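Local coordinates for protein threonine synthase (Brucella melitensis bv. 1, PDB 4F4F) that probably catalyses the pyridoxal-phosphate-dependent conversion of O-phospho-L-homoserine and water to L-threonine and phosphate, the last step of threonine biosynthesis, at residues 37-43 and 62-67; 386-390 and 422-426; 160-166 and 461-467. All coordinates share one frame. Residue numbers count along the deposited sequence, not the author numbering.

In the fold
From the N terminus, the chain first closes contact 1. There the loop after strand 35-37 folds back on the end of helix 56-64, within the N-terminal region of the enzyme. Contact 3 opens at 160-166, the loop and first residues of strand 163-170 in the parallel five-stranded sheet. It ties that strand to the last helix, 455-465, and the residues after it, so it spans nearly 300 residues. Contact 2 opens and closes within that span. It packs the loop leading into helix 390-402 on helix 421-428, close to the cofactor. Contacts 1 and 2 lie on opposite sides of the chain's centre. The three are well separated: their centres are 33 to 37 Å apart.

Contact 1: residues 37-43 and 62-67; sequences PQEYPQF and AVLTPF
Phe67 presents one face of its ring to Pro41, whose CG sits 3.9 Å from the ring centroid and 12° off the ring normal, a CH-pi contact. Pro41 CD comes to 3.5 Å from Phe67 CE1. At the edge of the same ring, Pro37 CG lies 3.8 Å from Phe67 CE1, and Tyr40 CD1 lies 4.4 Å from that atom. Pro37 ends strand 35-37, Gln38 makes a helical kink, and 39-43 run extended without regular strand bonds. Residues 62-64 are helical, continuing from earlier in the chain, and 65-67 keep helical phi/psi without the regular bonds. The backbones come nearest at Pro41 and Pro66, with CA atoms 6.2 Å apart. Here the two prolines meet, Pro41 CB to Pro66 CB 3.6 Å. Phe43 reaches the helix: its CZ is 3.4 Å from Ala62 O, at the ring edge, and 4.3 Å from Val63 CG2. Gln42 NE2 donates a hydrogen bond to Tyr40 O, 3.1 Å. The Tyr40 hydroxyl is hydrogen-bonded to Glu327, and its ring packs on helix 263-274. The contact joins two parts of the N-terminal region. With proline rings, aromatic rings and aliphatic groups as its main partners, it is held chiefly by van der Waals and CH-pi packing.

Contact 2: residues 386-390 and 422-426; sequences YLLDP and DAVKA
Val424 is the bump of this contact. It projects from helix 421-428 into a shallow hollow formed by Leu387, the Leu388 carbonyl, Asp389 and Pro390. Its chi1 is t. Val424 CG1 meets Leu387 CD1 at 3.6 Å. Val424 CG2 lies 3.8 Å from Leu388 O, 4.1 Å from Asp389 CA and 4.0 Å from Pro390 CD. Next to it, Ala423 CB packs on Pro390 CG at 3.9 Å. Segment 386-390 is extended up to Asp389, then turns into a helix at Pro390. The closest CA atoms are those of Asp389 and Val424, 6.2 Å apart. Leu387 (t, p) brings its end to the helix, while the end of Leu388 leads away onto helices 370-384 and 390-402. The CA-to-CB bond of Asp389 points away from 422-426. Asp389 is the N-cap of helix 390-402: its side chain caps a backbone N just past the segment. Its carboxylate also hydrogen-bonds the side chains of Ser392 and His391, about 5 Å from the bound PLP. The contact packs helix 421-428 against this capped helix start beside the cofactor pocket.

Contact 3: residues 160-166 and 461-467; sequences RDNTDIF and YVRHHSR
Tyr461 begins the contact on the last turn of helix 455-465. The axes of helix residues 461-465 and strand residues 163-166 approach to 10.1 Å, at 154° between N-to-C directions, so these short pieces run nearly antiparallel. Tyr461 CE1 meets Phe166 CE2 at 3.7 Å, at the edge of both rings, and the Tyr461 hydroxyl bonds to His191. Val462 follows. Its CG2 lies over the face of the Phe166 ring, 4.0 Å from the centroid, in a CH-pi contact. The CA atoms of Val462 and Phe166 are 7.4 Å apart. Phe166 also stacks on His191. His465 places CB 4.0 Å from Phe166 CE2. A water donates to His465 O at 3.0 Å and to Asp164 OD1 at 2.6 Å. At Ser466 the chain leaves the helix. Ser466 CA is 5.9 Å from Asp164 CA. Ser466 N is 3.7 Å from Phe166 CZ, and the Ser466 hydroxyl bonds to Thr140.

Arg467 then folds over the strand start. Arg467 N bonds to Asp164 OD2 at 2.9 Å. Arg467 NE forms a salt bridge with Asp164 OD1 at 2.9 Å. Arg467 NH2 bonds to Thr163 O at 3.0 Å. A second water accepts from Arg467 NH1 at 3.0 Å and donates to Asp161 O at 3.1 Å. Asp164 points toward 461-467, so its carboxylate takes both the main chain and the side chain of Arg467. Here the C-terminal helix packs on a central strand of the parallel five-stranded alpha/beta sheet, and the Asp164-Arg467 salt bridge joins the strand's start to the segment just after the helix.

Contact 1: residues 37-43 and 62-67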
# COMPACT_ATOMS: atom_id res chain seq x y z
N PRO A 37 12.33 -1.95 11.17
CA PRO A 37 13.64 -2.50 11.33
C PRO A 37 14.43 -1.84 12.44
O PRO A 37 14.35 -0.65 12.60
CB PRO A 37 14.34 -2.26 9.98
CG PRO A 37 13.34 -1.76 9.08
CD PRO A 37 12.04 -1.55 9.78
N GLN A 38 15.17 -2.64 13.21
CA GLN A 38 15.99 -2.12 14.28
C GLN A 38 17.09 -1.23 13.69
O GLN A 38 17.54 -0.28 14.31
CB GLN A 38 16.60 -3.28 15.01
CG GLN A 38 17.45 -2.90 16.21
CD GLN A 38 18.02 -4.12 16.86
OE1 GLN A 38 19.02 -4.68 16.40
NE2 GLN A 38 17.43 -4.52 17.95
N GLU A 39 17.54 -1.59 12.49
CA GLU A 39 18.42 -0.74 11.70
C GLU A 39 18.10 -0.93 10.24
O GLU A 39 17.55 -1.97 9.84
CB GLU A 39 19.89 -1.09 11.91
CG GLU A 39 20.22 -2.52 11.56
CD GLU A 39 20.56 -3.32 12.79
OE1 GLU A 39 21.41 -4.23 12.62
OE2 GLU A 39 20.04 -3.04 13.90
N TYR A 40 18.46 0.07 9.44
CA TYR A 40 18.22 -0.01 8.02
C TYR A 40 19.43 -0.57 7.29
O TYR A 40 20.56 -0.14 7.50
CB TYR A 40 17.83 1.34 7.45
CG TYR A 40 16.45 1.71 7.88
CD1 TYR A 40 15.34 1.09 7.34
CD2 TYR A 40 16.25 2.61 8.92
CE1 TYR A 40 14.07 1.42 7.75
CE2 TYR A 40 14.98 2.93 9.34
CZ TYR A 40 13.91 2.33 8.77
OH TYR A 40 12.69 2.67 9.26
N PRO A 41 19.20 -1.54 6.39
CA PRO A 41 20.29 -2.04 5.55
C PRO A 41 20.84 -0.91 4.71
O PRO A 41 20.08 -0.04 4.31
CB PRO A 41 19.57 -3.06 4.65
CG PRO A 41 18.37 -3.46 5.43
CD PRO A 41 17.93 -2.19 6.07
N GLN A 42 22.14 -0.88 4.50
CA GLN A 42 22.75 0.25 3.84
C GLN A 42 23.34 -0.13 2.50
O GLN A 42 23.93 -1.20 2.34
CB GLN A 42 23.85 0.85 4.72
CG GLN A 42 23.32 1.41 6.00
CD GLN A 42 22.46 2.63 5.75
OE1 GLN A 42 22.88 3.56 5.07
NE2 GLN A 42 21.27 2.63 6.32
N PHE A 43 23.20 0.79 1.55
CA PHE A 43 23.85 0.71 0.24
C PHE A 43 24.73 1.93 0.03
O PHE A 43 24.26 3.06 0.12
CB PHE A 43 22.81 0.68 -0.89
CG PHE A 43 22.17 -0.65 -1.08
CD1 PHE A 43 21.26 -1.14 -0.17
CD2 PHE A 43 22.48 -1.41 -2.19
CE1 PHE A 43 20.68 -2.39 -0.35
CE2 PHE A 43 21.89 -2.64 -2.39
CZ PHE A 43 20.99 -3.13 -1.46
N ALA A 62 18.24 -7.74 -4.30
CA ALA A 62 19.30 -6.97 -3.67
C ALA A 62 18.75 -6.12 -2.53
O ALA A 62 19.32 -6.12 -1.42
CB ALA A 62 20.05 -6.10 -4.69
N VAL A 63 17.63 -5.43 -2.77
CA VAL A 63 17.11 -4.41 -1.83
C VAL A 63 16.38 -5.05 -0.64
O VAL A 63 16.49 -4.61 0.51
CB VAL A 63 16.27 -3.38 -2.68
CG1 VAL A 63 15.30 -2.54 -1.89
CG2 VAL A 63 17.26 -2.52 -3.48
N LEU A 64 15.64 -6.12 -0.91
CA LEU A 64 14.81 -6.76 0.09
C LEU A 64 15.49 -7.85 0.95
O LEU A 64 15.10 -8.03 2.12
CB LEU A 64 13.53 -7.35 -0.54
CG LEU A 64 12.67 -6.33 -1.28
CD1 LEU A 64 11.42 -6.98 -1.82
CD2 LEU A 64 12.31 -5.11 -0.41
N THR A 65 16.45 -8.58 0.40
CA THR A 65 17.04 -9.71 1.11
C THR A 65 17.52 -9.36 2.54
O THR A 65 17.26 -10.12 3.47
CB THR A 65 18.17 -10.38 0.28
OG1 THR A 65 17.60 -10.98 -0.87
CG2 THR A 65 18.92 -11.49 1.03
N PRO A 66 18.19 -8.20 2.72
CA PRO A 66 18.70 -7.89 4.06
C PRO A 66 17.57 -7.80 5.09
O PRO A 66 17.80 -8.09 6.25
CB PRO A 66 19.40 -6.54 3.91
CG PRO A 66 19.65 -6.38 2.45
CD PRO A 66 18.69 -7.27 1.69
N PHE A 67 16.39 -7.36 4.66
CA PHE A 67 15.25 -7.28 5.57
C PHE A 67 14.75 -8.63 6.10
O PHE A 67 14.10 -8.66 7.17
CB PHE A 67 14.08 -6.53 4.91
CG PHE A 67 14.33 -5.06 4.72
CD1 PHE A 67 14.27 -4.19 5.79
CD2 PHE A 67 14.63 -4.54 3.48
CE1 PHE A 67 14.50 -2.84 5.64
CE2 PHE A 67 14.86 -3.18 3.29
CZ PHE A 67 14.78 -2.32 4.37

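Contact 2: residues 386-390 and 422-426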
# COMPACT_ATOMS: atom_id res chain seq x y z
N TYR A 386 -1.55 11.64 -22.58
CA TYR A 386 -1.44 10.71 -21.49
C TYR A 386 -2.63 10.79 -20.51
O TYR A 386 -2.98 11.85 -20.02
CB TYR A 386 -0.10 10.91 -20.74
CG TYR A 386 0.16 9.86 -19.71
CD1 TYR A 386 0.67 8.62 -20.06
CD2 TYR A 386 -0.16 10.08 -18.38
CE1 TYR A 386 0.88 7.63 -19.12
CE2 TYR A 386 0.01 9.06 -17.43
CZ TYR A 386 0.54 7.85 -17.82
OH TYR A 386 0.73 6.85 -16.88
N LEU A 387 -3.23 9.64 -20.23
CA LEU A 387 -4.46 9.58 -19.46
C LEU A 387 -4.17 9.13 -18.02
O LEU A 387 -3.72 8.01 -17.80
CB LEU A 387 -5.42 8.60 -20.11
CG LEU A 387 -6.81 8.59 -19.48
CD1 LEU A 387 -7.53 9.94 -19.62
CD2 LEU A 387 -7.61 7.46 -20.12
N LEU A 388 -4.47 10.00 -17.05
CA LEU A 388 -4.34 9.70 -15.63
C LEU A 388 -5.68 9.33 -14.97
O LEU A 388 -6.73 9.91 -15.27
CB LEU A 388 -3.80 10.94 -14.88
CG LEU A 388 -2.39 11.41 -15.20
CD1 LEU A 388 -2.28 12.93 -15.16
CD2 LEU A 388 -1.37 10.72 -14.28
N ASP A 389 -5.60 8.42 -14.01
CA ASP A 389 -6.67 8.22 -13.06
C ASP A 389 -6.64 9.41 -12.05
O ASP A 389 -5.67 10.20 -12.01
CB ASP A 389 -6.56 6.84 -12.37
CG ASP A 389 -6.14 6.93 -10.92
OD1 ASP A 389 -7.00 6.75 -10.05
OD2 ASP A 389 -4.96 7.21 -10.66
N PRO A 390 -7.67 9.54 -11.22
CA PRO A 390 -7.72 10.69 -10.28
C PRO A 390 -6.65 10.69 -9.18
O PRO A 390 -6.07 11.72 -8.91
CB PRO A 390 -9.12 10.62 -9.69
CG PRO A 390 -9.73 9.34 -10.14
CD PRO A 390 -8.95 8.81 -11.28
N ASP A 422 -15.59 6.68 -14.07
CA ASP A 422 -16.57 7.78 -13.93
C ASP A 422 -15.87 9.14 -13.80
O ASP A 422 -16.23 10.14 -14.47
CB ASP A 422 -17.48 7.60 -12.71
CG ASP A 422 -18.52 6.49 -12.88
OD1 ASP A 422 -18.64 5.93 -13.98
OD2 ASP A 422 -19.22 6.20 -11.88
N ALA A 423 -14.90 9.18 -12.90
CA ALA A 423 -14.19 10.41 -12.63
C ALA A 423 -13.37 10.81 -13.85
O ALA A 423 -13.29 11.98 -14.18
CB ALA A 423 -13.30 10.23 -11.42
N VAL A 424 -12.77 9.84 -14.52
CA VAL A 424 -11.91 10.14 -15.68
C VAL A 424 -12.80 10.71 -16.79
O VAL A 424 -12.48 11.73 -17.39
CB VAL A 424 -11.12 8.91 -16.17
CG1 VAL A 424 -10.36 9.22 -17.46
CG2 VAL A 424 -10.17 8.42 -15.09
N LYS A 425 -13.94 10.07 -17.02
CA LYS A 425 -14.89 10.51 -18.07
C LYS A 425 -15.39 11.92 -17.78
O LYS A 425 -15.44 12.80 -18.70
CB LYS A 425 -16.07 9.52 -18.16
CG LYS A 425 -17.21 9.93 -19.10
CD LYS A 425 -17.04 9.32 -20.49
CE LYS A 425 -18.05 9.83 -21.51
NZ LYS A 425 -19.19 8.89 -21.75
N ALA A 426 -15.80 12.14 -16.53
CA ALA A 426 -16.25 13.46 -16.07
C ALA A 426 -15.15 14.51 -16.31
O ALA A 426 -15.44 15.61 -16.72
CB ALA A 426 -16.65 13.43 -14.59

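Contact 3: residues 160-166 and 461-467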
# COMPACT_ATOMS: atom_id res chain seq x y z
N ARG A 160 -2.66 -19.67 -3.18
CA ARG A 160 -1.59 -19.98 -2.25
C ARG A 160 -1.94 -21.34 -1.57
O ARG A 160 -3.12 -21.74 -1.51
CB ARG A 160 -1.35 -18.85 -1.23
CG ARG A 160 -1.05 -17.46 -1.82
CD ARG A 160 0.35 -17.29 -2.39
NE ARG A 160 0.58 -18.08 -3.60
CZ ARG A 160 0.23 -17.72 -4.83
NH1 ARG A 160 0.51 -18.53 -5.84
NH2 ARG A 160 -0.40 -16.55 -5.09
N ASP A 161 -0.92 -22.03 -1.09
CA ASP A 161 -1.12 -23.35 -0.52
C ASP A 161 -1.64 -23.32 0.93
O ASP A 161 -2.45 -24.17 1.30
CB ASP A 161 0.19 -24.16 -0.60
CG ASP A 161 0.74 -24.30 -2.04
OD1 ASP A 161 -0.05 -24.30 -3.02
OD2 ASP A 161 1.98 -24.43 -2.19
N ASN A 162 -1.20 -22.36 1.73
CA ASN A 162 -1.37 -22.42 3.19
C ASN A 162 -2.39 -21.42 3.77
O ASN A 162 -2.49 -21.29 5.00
CB ASN A 162 -0.01 -22.28 3.87
CG ASN A 162 0.94 -23.39 3.46
OD1 ASN A 162 2.07 -23.16 3.01
ND2 ASN A 162 0.47 -24.59 3.54
N THR A 163 -3.14 -20.76 2.88
CA THR A 163 -4.12 -19.74 3.26
C THR A 163 -5.44 -19.95 2.53
O THR A 163 -5.49 -20.60 1.47
CB THR A 163 -3.61 -18.30 2.98
OG1 THR A 163 -3.27 -18.17 1.59
CG2 THR A 163 -2.41 -17.98 3.86
N ASP A 164 -6.51 -19.50 3.19
CA ASP A 164 -7.85 -19.34 2.60
C ASP A 164 -8.20 -17.88 2.92
O ASP A 164 -7.91 -17.37 4.03
CB ASP A 164 -8.86 -20.30 3.24
CG ASP A 164 -8.51 -21.76 2.99
OD1 ASP A 164 -8.65 -22.20 1.84
OD2 ASP A 164 -8.06 -22.47 3.92
N ILE A 165 -8.78 -17.20 1.94
CA ILE A 165 -9.08 -15.80 2.09
C ILE A 165 -10.57 -15.53 1.96
O ILE A 165 -11.25 -16.08 1.07
CB ILE A 165 -8.23 -14.95 1.11
CG1 ILE A 165 -8.48 -13.44 1.33
CG2 ILE A 165 -8.52 -15.39 -0.31
CD1 ILE A 165 -7.43 -12.47 0.82
N PHE A 166 -11.08 -14.72 2.89
CA PHE A 166 -12.47 -14.32 2.95
C PHE A 166 -12.50 -12.79 2.97
O PHE A 166 -11.94 -12.15 3.87
CB PHE A 166 -13.16 -14.88 4.22
CG PHE A 166 -13.05 -16.38 4.35
CD1 PHE A 166 -11.85 -16.97 4.69
CD2 PHE A 166 -14.14 -17.19 4.09
CE1 PHE A 166 -11.74 -18.35 4.77
CE2 PHE A 166 -14.04 -18.56 4.18
CZ PHE A 166 -12.85 -19.15 4.53
N TYR A 461 -19.77 -19.54 8.23
CA TYR A 461 -19.31 -19.71 6.84
C TYR A 461 -17.80 -19.89 6.82
O TYR A 461 -17.28 -20.81 6.19
CB TYR A 461 -19.76 -18.54 5.91
CG TYR A 461 -19.31 -18.77 4.48
CD1 TYR A 461 -17.98 -18.53 4.11
CD2 TYR A 461 -20.19 -19.28 3.50
CE1 TYR A 461 -17.53 -18.80 2.83
CE2 TYR A 461 -19.74 -19.51 2.20
CZ TYR A 461 -18.41 -19.29 1.87
OH TYR A 461 -17.90 -19.52 0.60
N VAL A 462 -17.09 -19.05 7.56
CA VAL A 462 -15.64 -19.13 7.56
C VAL A 462 -15.16 -20.47 8.15
O VAL A 462 -14.28 -21.11 7.59
CB VAL A 462 -15.01 -17.95 8.33
CG1 VAL A 462 -13.53 -18.23 8.63
CG2 VAL A 462 -15.18 -16.66 7.56
N ARG A 463 -15.77 -20.87 9.27
CA ARG A 463 -15.45 -22.12 9.95
C ARG A 463 -15.66 -23.30 9.01
O ARG A 463 -14.81 -24.17 8.91
CB ARG A 463 -16.30 -22.22 11.22
CG ARG A 463 -16.10 -23.44 12.09
CD ARG A 463 -17.03 -23.38 13.32
NE ARG A 463 -16.40 -22.63 14.41
CZ ARG A 463 -16.84 -21.49 14.96
NH1 ARG A 463 -17.98 -20.93 14.59
NH2 ARG A 463 -16.12 -20.93 15.93
N HIS A 464 -16.77 -23.30 8.28
CA HIS A 464 -17.08 -24.39 7.35
C HIS A 464 -16.14 -24.49 6.16
O HIS A 464 -15.83 -25.60 5.72
CB HIS A 464 -18.54 -24.30 6.86
CG HIS A 464 -18.95 -25.47 6.00
ND1 HIS A 464 -18.96 -25.41 4.65
CD2 HIS A 464 -19.33 -26.77 6.34
CE1 HIS A 464 -19.34 -26.61 4.15
NE2 HIS A 464 -19.57 -27.44 5.19
N HIS A 465 -15.65 -23.36 5.67
CA HIS A 465 -14.91 -23.34 4.41
C HIS A 465 -13.39 -23.26 4.55
O HIS A 465 -12.67 -23.73 3.67
CB HIS A 465 -15.44 -22.22 3.53
CG HIS A 465 -16.82 -22.50 2.98
ND1 HIS A 465 -17.01 -23.23 1.86
CD2 HIS A 465 -18.08 -22.15 3.44
CE1 HIS A 465 -18.34 -23.33 1.60
NE2 HIS A 465 -18.99 -22.68 2.58
N SER A 466 -12.89 -22.68 5.64
CA SER A 466 -11.44 -22.62 5.86
C SER A 466 -10.84 -24.02 6.05
O SER A 466 -11.43 -24.86 6.70
CB SER A 466 -11.06 -21.77 7.07
OG SER A 466 -9.63 -21.64 7.12
N ARG A 467 -9.65 -24.24 5.49
CA ARG A 467 -8.90 -25.48 5.71
C ARG A 467 -7.97 -25.38 6.91
O ARG A 467 -7.24 -26.31 7.20
CB ARG A 467 -8.09 -25.83 4.46
CG ARG A 467 -8.93 -26.09 3.22
CD ARG A 467 -8.08 -26.13 1.96
NE ARG A 467 -7.41 -24.85 1.69
CZ ARG A 467 -6.41 -24.70 0.83
NH1 ARG A 467 -5.93 -25.76 0.18
NH2 ARG A 467 -5.84 -23.50 0.64
O HOH W 1 -3.27 -25.73 -1.21
O HOH W 2 -11.15 -22.82 1.24